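Local coordinates for protein chitinase (Thermococcus chitonophagus, PDB 5XSW) that probably hydrolyses chitin, cutting internal glycosidic links of the polysaccharide as an endochitinase, at residues D475-Y478 with Y479-N483; K347-S350 with D351-K355; A426-R429 with D430-R433; Y451-L454 with T455-V459. All coordinates share one frame; numbering follows the deposited sequence.

Overall arrangement
All four contacts are local, between side chains a few residues apart, and all lie in the part of this chitinase fragment that follows its N-terminal antiparallel sheets. Interaction 4 is the buried one: helix 449-461 carries aromatic and aliphatic packing with a few well-partnered charges. Interaction 3, with centres about 12 Å away, lies on helix 421-439 and touches it through Asp430, Val431, Ile456 and Val459; its outer side is exposed. Interactions 1 and 2 lie across the centre of the chain from that pair. Interaction 1, on helix 475-482, is partly buried and relies on rings, whereas interaction 2 is a turn ruled by backbone bonds near the C-terminus.

Interaction 1. Residues D475-Y478 with Y479-N483; sequences DDWY and YHARN
Arg482 lays its aliphatic chain over Tyr478, one helical turn back: Arg482 CD is 3.7 Å from the centroid of the Tyr478 ring and 24° off its normal, a CH-pi contact over the face. Tyr478 CG stands anti to the backbone N (chi1 -171°), which runs the ring alongside the arginine chain. At the far end Arg482 NH1 gives Tyr478 OH a weak hydrogen bond; the firmer partners lie beyond, Asp69 for the guanidinium and Thr71 O for the phenol. Ala481 CB also packs over one face of the Trp477 indole, 3.8 Å from Trp477 CE2. These pairs follow the i to i+4 spacing of helix 475-482, confirmed by Ala481 N to Trp477 O at 2.8 Å; the helix lies between helix 288-311 and the N-terminal strands, and Trp477 NE1 bonds Leu105 O in a loop. A leucine in place of Tyr478 would probably deprive Arg482 CD of its ring face and Thr71 O of its hydroxyl partner. The other flank is looser and partly exposed. There the edge of Tyr478 meets the face of Tyr479 in a T-shaped pair, centroids 5.5 Å apart and planes at 84°. Asp475 CB comes only within 4.2 Å of Tyr479 CE2, and Asp270 of the second subunit packs against both Asp475 and Tyr479. Asn483 ND2 bonds Tyr479 O at 2.7 Å, the acceptor lying in its amide plane.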
loop_
_atom_site.group_PDB
_atom_site.type_symbol
_atom_site.label_atom_id
_atom_site.label_comp_id
_atom_site.label_asym_id
_atom_site.label_seq_id
_atom_site.Cartn_x
_atom_site.Cartn_y
_atom_site.Cartn_z
ATOM N N ASP A 475 1.414 11.220 7.390
ATOM C CA ASP A 475 0.042 11.578 7.002
ATOM C C ASP A 475 -0.873 10.394 6.827
ATOM O O ASP A 475 -2.015 10.412 7.290
ATOM C CB ASP A 475 0.027 12.379 5.675
ATOM C CG ASP A 475 0.571 13.770 5.829
ATOM O OD1 ASP A 475 1.695 13.946 6.295
ATOM O OD2 ASP A 475 -0.137 14.714 5.492
ATOM N N ASP A 476 -0.403 9.369 6.101
ATOM C CA ASP A 476 -1.241 8.189 5.871
ATOM C C ASP A 476 -1.629 7.527 7.240
ATOM O O ASP A 476 -2.726 7.122 7.418
ATOM C CB ASP A 476 -0.505 7.131 5.010
ATOM C CG ASP A 476 -0.260 7.619 3.529
ATOM O OD1 ASP A 476 -1.076 8.427 3.096
ATOM O OD2 ASP A 476 0.737 7.206 2.878
ATOM N N TRP A 477 -0.661 7.353 8.116
ATOM C CA TRP A 477 -0.961 6.747 9.443
ATOM C C TRP A 477 -2.051 7.546 10.174
ATOM O O TRP A 477 -3.035 7.022 10.727
ATOM C CB TRP A 477 0.311 6.699 10.282
ATOM C CG TRP A 477 0.063 6.141 11.672
ATOM C CD1 TRP A 477 -0.045 6.858 12.871
ATOM C CD2 TRP A 477 -0.203 4.766 11.993
ATOM N NE1 TRP A 477 -0.316 5.955 13.916
ATOM C CE2 TRP A 477 -0.420 4.683 13.397
ATOM C CE3 TRP A 477 -0.255 3.583 11.235
ATOM C CZ2 TRP A 477 -0.654 3.454 14.037
ATOM C CZ3 TRP A 477 -0.480 2.350 11.896
ATOM C CH2 TRP A 477 -0.666 2.314 13.279
ATOM N N TYR A 478 -1.887 8.837 10.118
ATOM C CA TYR A 478 -2.811 9.734 10.805
ATOM C C TYR A 478 -4.241 9.503 10.417
ATOM O O TYR A 478 -5.093 9.264 11.283
ATOM C CB TYR A 478 -2.419 11.187 10.519
ATOM C CG TYR A 478 -3.209 12.194 11.396
ATOM C CD1 TYR A 478 -2.903 12.370 12.766
ATOM C CD2 TYR A 478 -4.234 12.931 10.857
ATOM C CE1 TYR A 478 -3.655 13.269 13.566
ATOM C CE2 TYR A 478 -4.977 13.869 11.644
ATOM C CZ TYR A 478 -4.674 14.023 12.980
ATOM O OH TYR A 478 -5.423 14.927 13.718
ATOM N N TYR A 479 -4.549 9.583 9.119
ATOM C CA TYR A 479 -5.949 9.412 8.731
ATOM C C TYR A 479 -6.408 7.992 8.908
ATOM O O TYR A 479 -7.546 7.729 9.280
ATOM C CB TYR A 479 -6.175 9.851 7.263
ATOM C CG TYR A 479 -5.729 11.259 7.041
ATOM C CD1 TYR A 479 -6.423 12.344 7.602
ATOM C CD2 TYR A 479 -4.591 11.512 6.319
ATOM C CE1 TYR A 479 -5.950 13.666 7.414
ATOM C CE2 TYR A 479 -4.126 12.779 6.135
ATOM C CZ TYR A 479 -4.823 13.859 6.674
ATOM O OH TYR A 479 -4.294 15.132 6.434
ATOM N N HIS A 480 -5.523 7.046 8.661
ATOM C CA HIS A 480 -5.966 5.671 8.778
ATOM C C HIS A 480 -6.270 5.282 10.251
ATOM O O HIS A 480 -7.321 4.746 10.575
ATOM C CB HIS A 480 -4.889 4.716 8.248
ATOM C CG HIS A 480 -5.383 3.319 8.098
ATOM N ND1 HIS A 480 -4.560 2.219 8.189
ATOM C CD2 HIS A 480 -6.613 2.850 7.792
ATOM C CE1 HIS A 480 -5.272 1.124 7.983
ATOM N NE2 HIS A 480 -6.533 1.480 7.777
ATOM N N ALA A 481 -5.333 5.566 11.139
ATOM C CA ALA A 481 -5.510 5.190 12.554
ATOM C C ALA A 481 -6.613 6.031 13.217
ATOM O O ALA A 481 -7.350 5.500 14.046
ATOM C CB ALA A 481 -4.159 5.324 13.320
ATOM N N ARG A 482 -6.768 7.308 12.854
ATOM C CA ARG A 482 -7.902 8.056 13.460
ATOM C C ARG A 482 -9.256 7.519 12.999
ATOM O O ARG A 482 -10.217 7.668 13.711
ATOM C CB ARG A 482 -7.849 9.561 13.150
ATOM C CG ARG A 482 -6.621 10.172 13.682
ATOM C CD ARG A 482 -6.803 11.607 13.960
ATOM N NE ARG A 482 -7.502 11.696 15.239
ATOM C CZ ARG A 482 -8.099 12.785 15.675
ATOM N NH1 ARG A 482 -8.089 13.870 14.916
ATOM N NH2 ARG A 482 -8.731 12.759 16.849
ATOM N N ASN A 483 -9.336 6.891 11.824
ATOM C CA ASN A 483 -10.639 6.422 11.289
ATOM C C ASN A 483 -10.889 4.919 11.473
ATOM O O ASN A 483 -11.753 4.344 10.811
ATOM C CB ASN A 483 -10.747 6.768 9.780
ATOM C CG ASN A 483 -10.961 8.251 9.537
ATOM O OD1 ASN A 483 -12.090 8.724 9.606
ATOM N ND2 ASN A 483 -9.878 9.002 9.276
#

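Interaction 2. Residues K347-S350 with D351-K355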
loop_
_atom_site.group_PDB
_atom_site.type_symbol
_atom_site.label_atom_id
_atom_site.label_comp_id
_atom_site.label_asym_id
_atom_site.label_seq_id
_atom_site.Cartn_x
_atom_site.Cartn_y
_atom_site.Cartn_z
ATOM N N LYS A 347 -15.471 -6.432 14.299
ATOM C CA LYS A 347 -15.907 -5.658 15.462
ATOM C C LYS A 347 -15.639 -6.393 16.799
ATOM O O LYS A 347 -16.437 -6.308 17.737
ATOM C CB LYS A 347 -17.420 -5.324 15.347
ATOM C CG LYS A 347 -17.733 -4.376 14.168
ATOM C CD LYS A 347 -16.970 -3.046 14.353
ATOM C CE LYS A 347 -17.430 -2.056 13.256
ATOM N NZ LYS A 347 -16.770 -0.714 13.260
ATOM N N ILE A 348 -14.516 -7.093 16.877
ATOM C CA ILE A 348 -14.098 -7.786 18.107
ATOM C C ILE A 348 -13.987 -6.870 19.318
ATOM O O ILE A 348 -14.300 -7.264 20.446
ATOM C CB ILE A 348 -12.755 -8.492 17.859
ATOM C CG1 ILE A 348 -13.041 -9.765 17.054
ATOM C CG2 ILE A 348 -11.999 -8.757 19.203
ATOM C CD1 ILE A 348 -11.803 -10.302 16.294
ATOM N N PHE A 349 -13.579 -5.627 19.102
ATOM C CA PHE A 349 -13.302 -4.728 20.202
ATOM C C PHE A 349 -14.441 -3.771 20.493
ATOM O O PHE A 349 -14.276 -2.828 21.234
ATOM C CB PHE A 349 -12.005 -3.943 19.925
ATOM C CG PHE A 349 -10.801 -4.840 19.816
ATOM C CD1 PHE A 349 -10.460 -5.407 18.589
ATOM C CD2 PHE A 349 -10.039 -5.162 20.952
ATOM C CE1 PHE A 349 -9.348 -6.304 18.489
ATOM C CE2 PHE A 349 -8.947 -6.044 20.875
ATOM C CZ PHE A 349 -8.585 -6.603 19.648
ATOM N N SER A 350 -15.596 -3.993 19.885
ATOM C CA SER A 350 -16.732 -3.094 20.128
ATOM C C SER A 350 -17.979 -3.951 20.119
ATOM O O SER A 350 -18.240 -4.680 21.099
ATOM C CB SER A 350 -16.788 -1.953 19.092
ATOM O OG SER A 350 -16.631 -2.455 17.759
ATOM N N ASP A 351 -18.698 -3.962 19.001
ATOM C CA ASP A 351 -19.996 -4.654 18.923
ATOM C C ASP A 351 -19.957 -6.103 19.358
ATOM O O ASP A 351 -20.943 -6.602 19.928
ATOM C CB ASP A 351 -20.579 -4.626 17.496
ATOM C CG ASP A 351 -20.505 -3.260 16.853
ATOM O OD1 ASP A 351 -20.000 -2.307 17.481
ATOM O OD2 ASP A 351 -20.920 -3.141 15.684
ATOM N N ASN A 352 -18.866 -6.817 19.067
ATOM C CA ASN A 352 -18.871 -8.253 19.329
ATOM C C ASN A 352 -17.922 -8.675 20.458
ATOM O O ASN A 352 -17.543 -9.831 20.577
ATOM C CB ASN A 352 -18.575 -9.043 18.032
ATOM C CG ASN A 352 -19.655 -8.827 16.998
ATOM O OD1 ASN A 352 -20.827 -8.921 17.322
ATOM N ND2 ASN A 352 -19.279 -8.457 15.775
ATOM N N TRP A 353 -17.606 -7.729 21.316
ATOM C CA TRP A 353 -16.729 -7.977 22.448
ATOM C C TRP A 353 -17.029 -9.232 23.276
ATOM O O TRP A 353 -16.137 -10.074 23.501
ATOM C CB TRP A 353 -16.756 -6.750 23.334
ATOM C CG TRP A 353 -15.963 -6.817 24.592
ATOM C CD1 TRP A 353 -16.436 -7.083 25.863
ATOM C CD2 TRP A 353 -14.574 -6.555 24.725
ATOM N NE1 TRP A 353 -15.409 -7.018 26.761
ATOM C CE2 TRP A 353 -14.253 -6.690 26.100
ATOM C CE3 TRP A 353 -13.551 -6.251 23.815
ATOM C CZ2 TRP A 353 -12.957 -6.512 26.586
ATOM C CZ3 TRP A 353 -12.259 -6.067 24.305
ATOM C CH2 TRP A 353 -11.969 -6.199 25.673
ATOM N N GLU A 354 -18.280 -9.401 23.699
ATOM C CA GLU A 354 -18.576 -10.502 24.602
ATOM C C GLU A 354 -18.453 -11.815 23.924
ATOM O O GLU A 354 -17.920 -12.774 24.500
ATOM C CB GLU A 354 -20.007 -10.374 25.212
ATOM C CG GLU A 354 -20.106 -9.233 26.204
ATOM C CD GLU A 354 -19.231 -9.456 27.464
ATOM O OE1 GLU A 354 -18.955 -10.627 27.815
ATOM O OE2 GLU A 354 -18.804 -8.459 28.085
ATOM N N LYS A 355 -18.984 -11.894 22.705
ATOM C CA LYS A 355 -18.806 -13.091 21.915
ATOM C C LYS A 355 -17.315 -13.413 21.718
ATOM O O LYS A 355 -16.947 -14.576 21.695
ATOM C CB LYS A 355 -19.478 -12.914 20.534
ATOM C CG LYS A 355 -19.450 -14.129 19.603
ATOM C CD LYS A 355 -20.220 -13.815 18.269
ATOM C CE LYS A 355 -20.489 -15.077 17.382
ATOM N NZ LYS A 355 -21.956 -15.531 17.376
#
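The indole of Trp353 takes the backbone of the preceding turn at its edge: near the ring plane, Trp353 CE3 lies 3.6 Å from Ile348 O and 3.9 Å from Phe349 CA, and Glu354 OE2 lies at another edge atom, in plane. Trp353 CG is anti to the backbone N (chi1 177°), which sends the indole back toward Phe349. Phe349 crosses Trp353 at a slant, with CD2 of the phenylalanine 4.1 Å from CZ3 of the tryptophan, while Ile348 CG2 lies over one face of the phenyl ring, near its rim. Lys314 adds a cation-pi contact to Trp353, and Phe318 meets the Phe349 ring, so both aromatics pack against helix 313-321. The backbone explains how they come together. Two type I β-turns follow in succession, Lys347 to Ser350 and Ser350 to Trp353, carrying the chain from helix 340-346 into helix 353-357. Lys347, with phi at 56°, ends helical geometry, and its carbonyl is gripped twice: Asn352 N reaches Lys347 O at 2.8 Å, and Ser350 N approaches that oxygen from the opposite face of its plane. In the second turn Trp353 N bonds Ser350 O at 3.1 Å, the donor standing 54° out of the carbonyl plane. Asn352 occupies the N-cap position without making a capping bond; its ND2 instead turns back to Leu346 O. On the more exposed side Lys347 and Asp351 run side by side, with Lys347 CG 3.7 Å from Asp351 OD2. Their charged ends do not meet, Lys347 NZ being bonded to Asn485 O, and Ser350 OG holds the C-terminal tail through Pro486 O.

Interaction 3. Residues A426-R429 with D430-R433; sequences AMMR and DVKR
Asp430 folds its side chain back along the preceding turn of helix 421-439, whose regular i to i+4 ladder is evident in Asp430 N to Ala426 O at 3.1 Å and Val431 N to Met427 O at 2.8 Å. Starting at the root of the aspartate, CB rests 3.4 Å from Met427 O. CG lies anti to the carbonyl carbon (chi1 -77°), which directs the carboxylate toward the Ala426 end of the turn, with Asp430 CG 3.8 Å from Ala426 O. Asp430 OD1 stands 4.0 Å from Ala426 O, two acceptors that would probably disfavour each other; a water bridges them, donating to Ala426 O at 3.0 Å and, weakly, to Asp430 OD1, which probably eases the approach. OD1 also accepts from Gly125 N, and OD2 from His463 NE2, so the buried carboxylate ties the helix to two loops. The opposite character appears on the flank facing helices 399-412 and 449-461. There Val431 fits between the two methionines of the previous turn, its CG2 pressed against the Met427 backbone at 3.3 Å from Met427 O. Beyond it, Ile402 and Ile456 complete the packing. Lys432 reaches outward to a cation-pi contact with Trp399. Met428 bends at chi2 (-49°) and again at chi3 (-61°), and its chain curls so that the terminal methyl CE touches Val431 CG1 at 4.2 Å.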
loop_
_atom_site.group_PDB
_atom_site.type_symbol
_atom_site.label_atom_id
_atom_site.label_comp_id
_atom_site.label_asym_id
_atom_site.label_seq_id
_atom_site.Cartn_x
_atom_site.Cartn_y
_atom_site.Cartn_z
ATOM N N ALA A 426 31.903 2.598 15.913
ATOM C CA ALA A 426 32.059 2.203 17.323
ATOM C C ALA A 426 31.243 0.952 17.645
ATOM O O ALA A 426 31.689 0.043 18.381
ATOM C CB ALA A 426 31.655 3.350 18.254
ATOM N N MET A 427 30.026 0.907 17.104
ATOM C CA MET A 427 29.174 -0.275 17.291
ATOM C C MET A 427 29.868 -1.537 16.751
ATOM O O MET A 427 29.951 -2.581 17.424
ATOM C CB MET A 427 27.795 -0.022 16.617
ATOM C CG MET A 427 26.771 -1.158 16.858
ATOM S SD MET A 427 25.509 -1.034 15.559
ATOM C CE MET A 427 26.381 -1.860 14.266
ATOM N N MET A 428 30.392 -1.454 15.535
ATOM C CA MET A 428 31.006 -2.617 14.926
ATOM C C MET A 428 32.304 -3.056 15.654
ATOM O O MET A 428 32.556 -4.248 15.767
ATOM C CB MET A 428 31.266 -2.324 13.430
ATOM C CG MET A 428 29.960 -2.343 12.569
ATOM S SD MET A 428 28.906 -3.824 12.840
ATOM C CE MET A 428 29.963 -5.166 12.350
ATOM N N ARG A 429 33.101 -2.116 16.199
ATOM C CA ARG A 429 34.217 -2.533 17.105
ATOM C C ARG A 429 33.713 -3.372 18.297
ATOM O O ARG A 429 34.243 -4.454 18.595
ATOM C CB ARG A 429 35.000 -1.298 17.621
ATOM C CG ARG A 429 35.883 -0.650 16.539
ATOM C CD ARG A 429 36.892 0.375 17.103
ATOM N NE ARG A 429 36.238 1.572 17.643
ATOM C CZ ARG A 429 35.817 2.593 16.894
ATOM N NH1 ARG A 429 35.984 2.583 15.570
ATOM N NH2 ARG A 429 35.238 3.629 17.468
ATOM N N ASP A 430 32.658 -2.891 18.977
ATOM C CA ASP A 430 32.057 -3.670 20.066
ATOM C C ASP A 430 31.526 -5.034 19.618
ATOM O O ASP A 430 31.717 -6.043 20.296
ATOM C CB ASP A 430 30.904 -2.896 20.700
ATOM C CG ASP A 430 31.371 -1.784 21.646
ATOM O OD1 ASP A 430 32.610 -1.637 21.906
ATOM O OD2 ASP A 430 30.472 -1.068 22.145
ATOM N N VAL A 431 30.846 -5.063 18.464
ATOM C CA VAL A 431 30.320 -6.342 17.943
ATOM C C VAL A 431 31.455 -7.308 17.658
ATOM O O VAL A 431 31.414 -8.505 17.994
ATOM C CB VAL A 431 29.487 -6.093 16.630
ATOM C CG1 VAL A 431 29.244 -7.409 15.857
ATOM C CG2 VAL A 431 28.160 -5.349 16.973
ATOM N N LYS A 432 32.502 -6.797 17.003
ATOM C CA LYS A 432 33.659 -7.689 16.729
ATOM C C LYS A 432 34.340 -8.188 18.003
ATOM O O LYS A 432 34.713 -9.393 18.135
ATOM C CB LYS A 432 34.703 -6.976 15.847
ATOM C CG LYS A 432 35.864 -7.938 15.496
ATOM C CD LYS A 432 36.652 -7.479 14.327
ATOM C CE LYS A 432 37.574 -8.614 13.836
ATOM N NZ LYS A 432 38.166 -8.170 12.530
ATOM N N ARG A 433 34.500 -7.272 18.965
ATOM C CA ARG A 433 35.077 -7.700 20.261
ATOM C C ARG A 433 34.209 -8.739 20.924
ATOM O O ARG A 433 34.702 -9.756 21.444
ATOM C CB ARG A 433 35.278 -6.503 21.216
ATOM C CG ARG A 433 35.930 -6.925 22.550
ATOM C CD ARG A 433 36.251 -5.733 23.450
ATOM N NE ARG A 433 36.732 -6.153 24.779
ATOM C CZ ARG A 433 38.012 -6.380 25.081
ATOM N NH1 ARG A 433 38.955 -6.228 24.154
ATOM N NH2 ARG A 433 38.351 -6.749 26.311
HETATM O O HOH W 1 33.209 0.900 20.827
#

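Interaction 4. Residues Y451-L454 with T455-V459; sequences YDFL and TILRV
Asp452 O is gripped by two amides of the next turn: Ile456 N reaches it at 3.2 Å, nearly in line with the carbonyl bond, while Thr455 N adds a weak bond. One residue on, Leu457 N bonds Phe453 O at 2.9 Å, with 171° at the hydrogen. This regular backbone sets Leu457 over the Phe453 ring. Leu457 CG stands 4.1 Å from the centroid of Phe453, 29° off the normal, a CH-pi contact over the face, and both leucine methyls also reach the ring. Phe453 CG is anti to the backbone N (chi1 -167°), which leans the ring along the helix toward that side chain. Ile456 crosses the same phenyl group at about a right angle, its CG2 4.1 Å from Phe453 CE1, and Phe405 of helix 399-412 adds an edge-to-face contact. An alanine at Phe453 is likely to open a gap beside Leu457 and Ile456 and leave the Phe405 ring without its aromatic mate. Round the helix, Arg458 keeps its guanidinium over Leu454: Leu454 CB lies 4.2 Å above the centre of the plane, and Arg458 CG is 3.3 Å from Leu454 O. The buried charge is answered by Glu197 through a salt bridge and by Pro159 O. Asp452 is likewise satisfied, by Tyr139, Ser448 N and Trp442 NE1. Such i to i+3 and i to i+4 side-chain packing is consistent with a helix buried among other helices, here 186-199, 399-412 and 421-439.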
loop_
_atom_site.group_PDB
_atom_site.type_symbol
_atom_site.label_atom_id
_atom_site.label_comp_id
_atom_site.label_asym_id
_atom_site.label_seq_id
_atom_site.Cartn_x
_atom_site.Cartn_y
_atom_site.Cartn_z
ATOM N N TYR A 451 23.258 -20.054 20.635
ATOM C CA TYR A 451 23.724 -19.638 21.976
ATOM C C TYR A 451 24.208 -18.203 22.040
ATOM O O TYR A 451 24.064 -17.534 23.070
ATOM C CB TYR A 451 24.825 -20.614 22.458
ATOM C CG TYR A 451 24.287 -22.007 22.701
ATOM C CD1 TYR A 451 23.556 -22.303 23.835
ATOM C CD2 TYR A 451 24.422 -22.985 21.733
ATOM C CE1 TYR A 451 23.032 -23.577 24.032
ATOM C CE2 TYR A 451 23.903 -24.254 21.919
ATOM C CZ TYR A 451 23.211 -24.539 23.059
ATOM O OH TYR A 451 22.709 -25.818 23.214
ATOM N N ASP A 452 24.796 -17.705 20.948
ATOM C CA ASP A 452 25.461 -16.414 20.990
ATOM C C ASP A 452 24.786 -15.264 20.249
ATOM O O ASP A 452 25.094 -14.098 20.503
ATOM C CB ASP A 452 26.868 -16.547 20.400
ATOM C CG ASP A 452 27.729 -17.517 21.177
ATOM O OD1 ASP A 452 27.757 -17.405 22.431
ATOM O OD2 ASP A 452 28.346 -18.383 20.538
ATOM N N PHE A 453 23.983 -15.549 19.226
ATOM C CA PHE A 453 23.649 -14.418 18.354
ATOM C C PHE A 453 22.745 -13.346 19.018
ATOM O O PHE A 453 22.865 -12.156 18.706
ATOM C CB PHE A 453 23.017 -14.916 16.997
ATOM C CG PHE A 453 22.941 -13.810 15.958
ATOM C CD1 PHE A 453 24.089 -13.227 15.479
ATOM C CD2 PHE A 453 21.704 -13.349 15.480
ATOM C CE1 PHE A 453 24.047 -12.160 14.545
ATOM C CE2 PHE A 453 21.626 -12.315 14.549
ATOM C CZ PHE A 453 22.791 -11.709 14.074
ATOM N N LEU A 454 21.854 -13.720 19.950
ATOM C CA LEU A 454 21.095 -12.668 20.625
ATOM C C LEU A 454 22.003 -11.712 21.407
ATOM O O LEU A 454 21.751 -10.500 21.465
ATOM C CB LEU A 454 20.063 -13.239 21.606
ATOM C CG LEU A 454 18.808 -13.852 20.966
ATOM C CD1 LEU A 454 17.817 -14.366 22.069
ATOM C CD2 LEU A 454 18.135 -12.760 20.064
ATOM N N THR A 455 23.077 -12.260 21.970
ATOM C CA THR A 455 24.012 -11.386 22.741
ATOM C C THR A 455 24.742 -10.425 21.781
ATOM O O THR A 455 24.879 -9.229 22.043
ATOM C CB THR A 455 24.976 -12.272 23.575
ATOM O OG1 THR A 455 24.214 -12.968 24.576
ATOM C CG2 THR A 455 26.020 -11.367 24.311
ATOM N N ILE A 456 25.115 -10.933 20.593
ATOM C CA ILE A 456 25.703 -10.085 19.560
ATOM C C ILE A 456 24.746 -8.967 19.159
ATOM O O ILE A 456 25.115 -7.773 19.050
ATOM C CB ILE A 456 26.071 -10.900 18.290
ATOM C CG1 ILE A 456 27.197 -11.921 18.558
ATOM C CG2 ILE A 456 26.357 -9.908 17.117
ATOM C CD1 ILE A 456 28.626 -11.256 18.813
ATOM N N LEU A 457 23.492 -9.336 18.911
ATOM C CA LEU A 457 22.478 -8.295 18.609
ATOM C C LEU A 457 22.340 -7.214 19.718
ATOM O O LEU A 457 22.239 -6.002 19.430
ATOM C CB LEU A 457 21.109 -8.948 18.371
ATOM C CG LEU A 457 20.977 -9.735 17.023
ATOM C CD1 LEU A 457 19.575 -10.391 16.868
ATOM C CD2 LEU A 457 21.292 -8.811 15.816
ATOM N N ARG A 458 22.358 -7.655 20.965
ATOM C CA ARG A 458 22.201 -6.727 22.105
ATOM C C ARG A 458 23.382 -5.796 22.205
ATOM O O ARG A 458 23.217 -4.587 22.436
ATOM C CB ARG A 458 22.039 -7.529 23.419
ATOM C CG ARG A 458 20.646 -8.117 23.496
ATOM C CD ARG A 458 20.368 -9.017 24.674
ATOM N NE ARG A 458 19.097 -9.688 24.422
ATOM C CZ ARG A 458 18.764 -10.861 24.913
ATOM N NH1 ARG A 458 19.590 -11.509 25.718
ATOM N NH2 ARG A 458 17.616 -11.415 24.570
ATOM N N VAL A 459 24.578 -6.346 21.972
ATOM C CA VAL A 459 25.755 -5.486 21.908
ATOM C C VAL A 459 25.596 -4.467 20.833
ATOM O O VAL A 459 25.793 -3.266 21.076
ATOM C CB VAL A 459 27.017 -6.306 21.683
ATOM C CG1 VAL A 459 28.167 -5.398 21.273
ATOM C CG2 VAL A 459 27.322 -7.059 22.974
HETATM O O HOH W 2 23.089 -15.046 23.203
#